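PDB 2ESN: probable transcriptional regulator from Pseudomonas aeruginosa, which probably regulates transcription as a LysR-type factor, binding DNA through a helix-turn-helix domain and sensing a small effector, not identified, through its substrate-binding domain. Local coordinates for residues P93-G97 against D292-W296; S99-F105 against G129-V135; K140-L146 against L282-V286. All blocks are in the same frame, centred on the assembly; numbering follows the deposited sequence.

Contact 1 (P93-G97 against D292-W296)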
# COMPACT_ATOMS: atom_id res chain seq x y z
N PRO C 93 -18.55 27.61 -3.46
CA PRO C 93 -20.00 27.41 -3.72
C PRO C 93 -20.21 26.74 -5.09
O PRO C 93 -19.55 27.13 -6.06
CB PRO C 93 -20.56 28.84 -3.76
CG PRO C 93 -19.63 29.63 -2.85
CD PRO C 93 -18.24 29.04 -3.21
N PHE C 94 -21.03 25.71 -5.16
CA PHE C 94 -21.14 25.00 -6.45
C PHE C 94 -22.08 25.65 -7.49
O PHE C 94 -23.27 25.66 -7.29
CB PHE C 94 -21.51 23.52 -6.24
CG PHE C 94 -21.48 22.71 -7.50
CD1 PHE C 94 -20.29 22.48 -8.17
CD2 PHE C 94 -22.67 22.22 -8.04
CE1 PHE C 94 -20.28 21.75 -9.35
CE2 PHE C 94 -22.65 21.51 -9.20
CZ PHE C 94 -21.48 21.26 -9.87
N VAL C 95 -21.55 26.17 -8.60
CA VAL C 95 -22.45 26.61 -9.68
C VAL C 95 -22.26 25.88 -11.01
O VAL C 95 -21.23 26.06 -11.69
CB VAL C 95 -22.53 28.16 -9.84
CG1 VAL C 95 -22.55 28.83 -8.44
CG2 VAL C 95 -21.39 28.71 -10.69
N PRO C 96 -23.25 25.04 -11.38
CA PRO C 96 -23.07 24.16 -12.57
C PRO C 96 -22.52 24.88 -13.81
O PRO C 96 -21.50 24.44 -14.43
CB PRO C 96 -24.47 23.61 -12.81
CG PRO C 96 -25.24 23.76 -11.52
CD PRO C 96 -24.54 24.81 -10.68
N GLY C 97 -23.17 26.01 -14.14
CA GLY C 97 -22.90 26.71 -15.35
C GLY C 97 -21.52 27.22 -15.42
O GLY C 97 -21.02 27.49 -16.51
N ASP C 292 -23.04 19.22 -2.05
CA ASP C 292 -23.40 20.33 -2.96
C ASP C 292 -23.14 19.95 -4.45
O ASP C 292 -24.07 19.84 -5.23
CB ASP C 292 -22.67 21.64 -2.59
CG ASP C 292 -23.60 22.74 -2.00
OD1 ASP C 292 -23.25 23.95 -2.16
OD2 ASP C 292 -24.66 22.42 -1.38
N ALA C 293 -21.87 19.77 -4.82
CA ALA C 293 -21.51 19.15 -6.08
C ALA C 293 -22.09 17.74 -6.24
O ALA C 293 -22.72 17.41 -7.25
CB ALA C 293 -20.03 19.14 -6.22
N HIS C 294 -21.94 16.91 -5.20
CA HIS C 294 -22.48 15.58 -5.17
C HIS C 294 -23.98 15.56 -5.26
O HIS C 294 -24.54 14.73 -5.97
CB HIS C 294 -22.04 14.85 -3.91
CG HIS C 294 -20.67 14.27 -4.03
ND1 HIS C 294 -20.37 12.99 -3.62
CD2 HIS C 294 -19.53 14.79 -4.55
CE1 HIS C 294 -19.09 12.75 -3.85
NE2 HIS C 294 -18.56 13.81 -4.44
N ALA C 295 -24.65 16.46 -4.54
CA ALA C 295 -26.11 16.56 -4.61
C ALA C 295 -26.57 16.92 -6.04
O ALA C 295 -27.52 16.38 -6.53
CB ALA C 295 -26.64 17.63 -3.56
N TRP C 296 -25.87 17.83 -6.71
CA TRP C 296 -26.24 18.18 -8.10
C TRP C 296 -26.11 16.95 -9.04
O TRP C 296 -27.06 16.60 -9.81
CB TRP C 296 -25.38 19.32 -8.55
CG TRP C 296 -25.51 19.68 -10.00
CD1 TRP C 296 -26.48 20.46 -10.55
CD2 TRP C 296 -24.63 19.31 -11.06
NE1 TRP C 296 -26.25 20.59 -11.90
CE2 TRP C 296 -25.14 19.86 -12.25
CE3 TRP C 296 -23.47 18.50 -11.13
CZ2 TRP C 296 -24.53 19.70 -13.49
CZ3 TRP C 296 -22.84 18.33 -12.41
CH2 TRP C 296 -23.39 18.93 -13.56
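F94 and A293 bring their CA atoms to 5.9 Å where the irregular segment 93-97, extended as far as V95 and turning at P96, passes the first turn of helix 293-303. That turn is closed by the bond from W296 N to D292 O, and toward P96 the backbones diverge, the CA atoms of P96 and W296 lying 8.1 Å apart. The segments are joined by packing, not by hydrogen bonds. F94 CG stands anti to the backbone N (chi1 -173°), which lays the ring against the helix: A293 CA sits over the centre of one face as a CH-pi contact, 3.9 Å from the ring centroid. A small residue suits this place, because the ring can come right down on the helix backbone, with A293 CB touching CD1. The far edge of the same ring meets the indole of W296, F94 CE2 lying 3.5 Å from W296 CG; the two rings meet obliquely, their planes at 58°. P96, a rigid ring that also limits how the loop can bend, reaches the pyrrole part of the indole, its CG in van der Waals contact with W296 NE1 at 3.3 Å and in apolar contact with W296 CD1. In sequence, segment 93-97 links helix 68-87 to strand 102-107, so F94 and P96 pack this linker against the C-terminal helix, while A293 and W296 continue onto F103 of strand 102-107.

Contact 2 (S99-F105 against G129-V135)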
# COMPACT_ATOMS: atom_id res chain seq x y z
N SER C 99 -18.82 26.05 -12.88
CA SER C 99 -17.91 25.07 -12.24
C SER C 99 -16.93 24.45 -13.17
O SER C 99 -17.21 24.23 -14.37
CB SER C 99 -18.69 23.93 -11.56
OG SER C 99 -17.81 22.98 -10.98
N GLN C 100 -15.76 24.17 -12.60
CA GLN C 100 -14.62 23.62 -13.35
C GLN C 100 -14.17 22.31 -12.73
O GLN C 100 -13.09 21.80 -13.04
CB GLN C 100 -13.42 24.57 -13.35
CG GLN C 100 -13.68 25.96 -13.94
CD GLN C 100 -13.99 25.91 -15.43
OE1 GLN C 100 -13.15 25.41 -16.20
NE2 GLN C 100 -15.08 26.39 -15.83
N ARG C 101 -14.99 21.77 -11.83
CA ARG C 101 -14.60 20.55 -11.17
C ARG C 101 -14.62 19.29 -12.02
O ARG C 101 -15.23 19.24 -13.12
CB ARG C 101 -15.30 20.36 -9.85
CG ARG C 101 -16.70 20.07 -9.88
CD ARG C 101 -17.10 19.85 -8.45
NE ARG C 101 -16.76 18.47 -8.08
CZ ARG C 101 -16.45 18.07 -6.86
NH1 ARG C 101 -16.39 18.96 -5.87
NH2 ARG C 101 -16.16 16.79 -6.67
N THR C 102 -13.87 18.30 -11.54
CA THR C 102 -13.73 16.99 -12.14
C THR C 102 -14.44 16.07 -11.16
O THR C 102 -14.14 16.09 -9.97
CB THR C 102 -12.26 16.63 -12.31
OG1 THR C 102 -11.65 17.62 -13.14
CG2 THR C 102 -12.01 15.26 -12.98
N PHE C 103 -15.46 15.37 -11.66
CA PHE C 103 -16.09 14.25 -10.99
C PHE C 103 -15.37 12.94 -11.34
O PHE C 103 -15.07 12.69 -12.53
CB PHE C 103 -17.58 14.19 -11.32
CG PHE C 103 -18.34 15.36 -10.78
CD1 PHE C 103 -18.37 16.58 -11.48
CD2 PHE C 103 -18.99 15.26 -9.57
CE1 PHE C 103 -19.01 17.69 -10.98
CE2 PHE C 103 -19.66 16.32 -9.05
CZ PHE C 103 -19.72 17.55 -9.77
N VAL C 104 -15.08 12.15 -10.32
CA VAL C 104 -14.30 10.89 -10.49
C VAL C 104 -15.25 9.73 -10.22
O VAL C 104 -15.88 9.69 -9.17
CB VAL C 104 -13.04 10.79 -9.58
CG1 VAL C 104 -12.26 9.42 -9.81
CG2 VAL C 104 -12.11 12.00 -9.79
N PHE C 105 -15.43 8.88 -11.22
CA PHE C 105 -16.32 7.74 -11.10
C PHE C 105 -15.49 6.47 -11.26
O PHE C 105 -14.56 6.44 -12.05
CB PHE C 105 -17.40 7.72 -12.22
CG PHE C 105 -18.48 8.76 -12.09
CD1 PHE C 105 -19.77 8.38 -11.79
CD2 PHE C 105 -18.23 10.09 -12.39
CE1 PHE C 105 -20.83 9.33 -11.72
CE2 PHE C 105 -19.30 11.06 -12.39
CZ PHE C 105 -20.58 10.66 -12.01
N GLY C 129 -17.79 23.62 -18.15
CA GLY C 129 -16.38 23.49 -17.64
C GLY C 129 -16.24 22.25 -16.75
O GLY C 129 -15.14 21.98 -16.24
N VAL C 130 -17.35 21.52 -16.55
CA VAL C 130 -17.33 20.32 -15.69
C VAL C 130 -16.67 19.17 -16.49
O VAL C 130 -16.95 19.00 -17.72
CB VAL C 130 -18.74 19.93 -15.22
CG1 VAL C 130 -18.82 18.43 -14.87
CG2 VAL C 130 -19.22 20.77 -14.01
N ARG C 131 -15.74 18.47 -15.82
CA ARG C 131 -15.02 17.35 -16.37
C ARG C 131 -15.37 16.10 -15.65
O ARG C 131 -15.77 16.16 -14.48
CB ARG C 131 -13.51 17.54 -16.19
CG ARG C 131 -12.98 18.58 -17.04
CD ARG C 131 -12.28 19.62 -16.17
NE ARG C 131 -12.45 20.88 -16.87
CZ ARG C 131 -12.07 22.09 -16.47
NH1 ARG C 131 -12.34 23.12 -17.28
NH2 ARG C 131 -11.43 22.26 -15.31
N LEU C 132 -15.20 14.97 -16.33
CA LEU C 132 -15.38 13.64 -15.69
C LEU C 132 -14.14 12.80 -15.86
O LEU C 132 -13.45 12.87 -16.90
CB LEU C 132 -16.62 12.89 -16.21
CG LEU C 132 -17.91 13.04 -15.41
CD1 LEU C 132 -18.51 14.43 -15.51
CD2 LEU C 132 -18.96 12.01 -15.83
N ARG C 133 -13.82 12.06 -14.79
CA ARG C 133 -12.70 11.09 -14.80
C ARG C 133 -13.23 9.70 -14.39
O ARG C 133 -13.81 9.50 -13.29
CB ARG C 133 -11.57 11.53 -13.89
CG ARG C 133 -10.22 10.94 -14.25
CD ARG C 133 -9.65 10.34 -13.02
NE ARG C 133 -8.20 10.37 -12.95
CZ ARG C 133 -7.33 9.64 -13.65
NH1 ARG C 133 -7.70 8.78 -14.62
NH2 ARG C 133 -6.03 9.83 -13.39
N LEU C 134 -13.14 8.76 -15.31
CA LEU C 134 -13.61 7.38 -15.00
C LEU C 134 -12.41 6.48 -14.83
O LEU C 134 -11.51 6.58 -15.60
CB LEU C 134 -14.51 6.81 -16.07
CG LEU C 134 -15.98 7.06 -15.88
CD1 LEU C 134 -16.24 8.57 -15.99
CD2 LEU C 134 -16.68 6.23 -16.98
N VAL C 135 -12.41 5.65 -13.79
CA VAL C 135 -11.26 4.81 -13.47
C VAL C 135 -11.72 3.37 -13.38
O VAL C 135 -12.87 3.10 -12.98
CB VAL C 135 -10.55 5.26 -12.11
CG1 VAL C 135 -10.03 6.68 -12.23
CG2 VAL C 135 -11.47 5.15 -10.89
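R131 N donates to R101 O over 2.9 Å in an almost straight bond (178°), the first of five backbone bonds that pair the two strands. From there the donors change sides: F103 N bonds to R131 O and V135 N to F105 O, and between them come the two shorter bonds, R133 N to F103 O at 2.7 Å and F105 N to R133 O at 2.7 Å. Beyond the ladder, R131 NH1 makes a weak bond to Q100 OE1 (2.7 Å, bent to 128°), while Q100 NE2 is held by Q98 O; the long arginine chain folds back along its own strand, so that Q100 CA lies over one face of the guanidinium. S99 OG accepts from R101 N, an ST turn just before the strand, and at this entrance V130 CG1 touches F103 CD1 at 3.9 Å.

Side chains on the face of T102, V104, R131 and R133 combine short branched residues with long ones: T102 CG2 touches R133 CB at 3.9 Å, while the R133 guanidinium leads away to weak bonds with N210 O and E211 O of the second subunit. The other face, that of F103, F105, L132 and L134, is apolar. There F105 CE2 meets L132 CD2 at 3.6 Å and F105 CB lies against the L134 branch, large residues suited to fill the layer between the sheet and helices 109-126 and 293-303. L132 and R133 also pair in parallel with a strand of the second subunit, which carries the sheet across the interface. The parallel strands 102-107 and 131-136, 21° between their segment directions and joined by helix 109-126, form a classic beta-alpha-beta crossover, the opening unit of the periplasmic-binding-protein-like fold of LysR effector domains.

Contact 3 (K140-L146 against L282-V286)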
# COMPACT_ATOMS: atom_id res chain seq x y z
N LYS C 140 -16.15 -3.31 -7.44
CA LYS C 140 -17.35 -2.48 -7.70
C LYS C 140 -17.48 -1.31 -6.71
O LYS C 140 -17.72 -0.17 -7.08
CB LYS C 140 -18.63 -3.29 -7.67
CG LYS C 140 -19.87 -2.41 -7.89
CD LYS C 140 -21.06 -3.14 -8.48
CE LYS C 140 -21.57 -4.27 -7.60
NZ LYS C 140 -22.70 -3.90 -6.68
N LEU C 141 -17.27 -1.62 -5.43
CA LEU C 141 -17.69 -0.75 -4.35
C LEU C 141 -16.62 -0.75 -3.26
O LEU C 141 -16.60 -1.64 -2.43
CB LEU C 141 -19.01 -1.29 -3.82
CG LEU C 141 -20.05 -0.31 -3.32
CD1 LEU C 141 -21.32 -1.05 -3.03
CD2 LEU C 141 -19.51 0.39 -2.07
N SER C 142 -15.72 0.22 -3.31
CA SER C 142 -14.69 0.38 -2.29
C SER C 142 -15.08 1.60 -1.42
O SER C 142 -14.77 2.76 -1.77
CB SER C 142 -13.31 0.51 -2.95
OG SER C 142 -12.40 1.28 -2.15
N VAL C 143 -15.80 1.33 -0.32
CA VAL C 143 -16.25 2.34 0.65
C VAL C 143 -15.10 3.23 1.12
O VAL C 143 -15.29 4.43 1.40
CB VAL C 143 -16.99 1.68 1.88
CG1 VAL C 143 -16.19 0.51 2.45
CG2 VAL C 143 -17.33 2.71 2.97
N GLU C 144 -13.91 2.64 1.18
CA GLU C 144 -12.66 3.34 1.48
C GLU C 144 -12.48 4.56 0.53
O GLU C 144 -12.29 5.71 0.99
CB GLU C 144 -11.44 2.37 1.41
CG GLU C 144 -11.73 0.84 1.61
CD GLU C 144 -10.53 -0.09 1.24
OE1 GLU C 144 -9.39 0.42 1.05
OE2 GLU C 144 -10.72 -1.35 1.14
N ALA C 145 -12.57 4.31 -0.79
CA ALA C 145 -12.22 5.31 -1.78
C ALA C 145 -13.27 6.43 -1.83
O ALA C 145 -12.95 7.63 -2.01
CB ALA C 145 -12.01 4.66 -3.14
N LEU C 146 -14.51 6.01 -1.63
CA LEU C 146 -15.64 6.92 -1.52
C LEU C 146 -15.50 7.89 -0.31
O LEU C 146 -15.56 9.11 -0.48
CB LEU C 146 -16.97 6.12 -1.47
CG LEU C 146 -17.31 5.25 -2.71
CD1 LEU C 146 -18.62 4.46 -2.54
CD2 LEU C 146 -17.37 6.08 -4.03
N LEU C 282 -25.98 4.38 -8.97
CA LEU C 282 -24.95 5.34 -8.69
C LEU C 282 -24.75 5.20 -7.19
O LEU C 282 -25.66 5.45 -6.41
CB LEU C 282 -25.47 6.72 -9.08
CG LEU C 282 -24.56 7.88 -8.73
CD1 LEU C 282 -23.32 7.81 -9.64
CD2 LEU C 282 -25.30 9.27 -8.81
N TYR C 283 -23.55 4.79 -6.79
CA TYR C 283 -23.20 4.69 -5.39
C TYR C 283 -22.33 5.85 -4.89
O TYR C 283 -21.43 6.31 -5.60
CB TYR C 283 -22.45 3.41 -5.12
CG TYR C 283 -23.10 2.15 -5.61
CD1 TYR C 283 -22.76 1.64 -6.88
CD2 TYR C 283 -23.97 1.41 -4.80
CE1 TYR C 283 -23.30 0.47 -7.35
CE2 TYR C 283 -24.52 0.21 -5.27
CZ TYR C 283 -24.17 -0.25 -6.55
OH TYR C 283 -24.71 -1.43 -7.07
N SER C 284 -22.63 6.29 -3.67
CA SER C 284 -21.81 7.24 -2.95
C SER C 284 -21.84 6.98 -1.44
O SER C 284 -22.75 6.31 -0.91
CB SER C 284 -22.26 8.67 -3.22
OG SER C 284 -23.62 8.77 -2.88
N HIS C 285 -20.81 7.52 -0.80
CA HIS C 285 -20.68 7.63 0.64
C HIS C 285 -21.53 8.78 1.22
O HIS C 285 -21.47 9.91 0.73
CB HIS C 285 -19.22 7.87 0.97
CG HIS C 285 -18.85 7.51 2.37
ND1 HIS C 285 -19.19 8.28 3.46
CD2 HIS C 285 -18.17 6.44 2.86
CE1 HIS C 285 -18.75 7.70 4.56
NE2 HIS C 285 -18.12 6.59 4.22
N VAL C 286 -22.29 8.48 2.28
CA VAL C 286 -23.07 9.46 3.08
C VAL C 286 -22.29 10.74 3.45
O VAL C 286 -22.88 11.82 3.46
CB VAL C 286 -23.75 8.80 4.33
CG1 VAL C 286 -24.65 9.78 5.05
CG2 VAL C 286 -24.59 7.58 3.92
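Y283, L146 and H285 lose the most surface where the start of helix 143-148 comes down on the end of strand 278-285. The phenol of Y283 reaches along the loop ahead of the helix. L141 CD1 lies over one face of its ring, offset toward the rim and 4.0 Å from Y283 CD2, the two side chains crossing at about a right angle. At the tip, K140 NZ donates to Y283 OH over 3.2 Å. Tyrosine suits this place because it offers a flat apolar face to a leucine and a polar end to a lysine. Both polar ends have further partners: Y283 OH bonds to D158 OD1, and K140 NZ to Y157 O and, as a salt bridge, to E162.

L146 belongs to the helix and points at the strand. Its CB rests 3.8 Å from H285 CB, and CD1 extends over the backbone between S284 and H285; a branched apolar chain suits such a buried place, where I151 and I168 also pack on it. H285 turns its imidazole toward the helix with CG on the far side from the backbone N (chi1 -158°). This brings H285 CD2 to 3.8 Å from V143 CG2, while the V143 carbonyl oxygen lies at a similar distance from the same carbon. The imidazole thus packs along the first turn, its ND1 holding a weak bond from Q287 N.

S142 is the N-cap of that turn: its OG accepts weakly from A145 N, and its carbonyl oxygen takes both A145 N and L146 N. Here a capped helix start and its preceding loop pack on strand 278-285, which lies between strands 153-157 and 168-183 in the mixed sheet, the helix-on-sheet layering characteristic of the alpha/beta effector domain of LysR-type regulators.

In the fold
Along the chain, contact 1 encloses the other two: contact 2 closes first, contact 3 opens after it, and both fall between 93-97 and 292-296. Contacts 1 and 2 have centres about 12 Å apart and touch, F94 CE1 lying 3.2 Å from S99 OG. Contacts 2 and 3, about 16 Å apart between centres, share the mixed sheet and meet where F105 CE1 packs on L282 CD1 at 3.6 Å. Contacts 1 and 3 do not touch, yet strand 278-285 leads on to helix 293-303. Contact 1 brings parts of the chain almost 200 residues apart together in one region of the effector domain, while contacts 2 and 3 build its sheet and a covering helix.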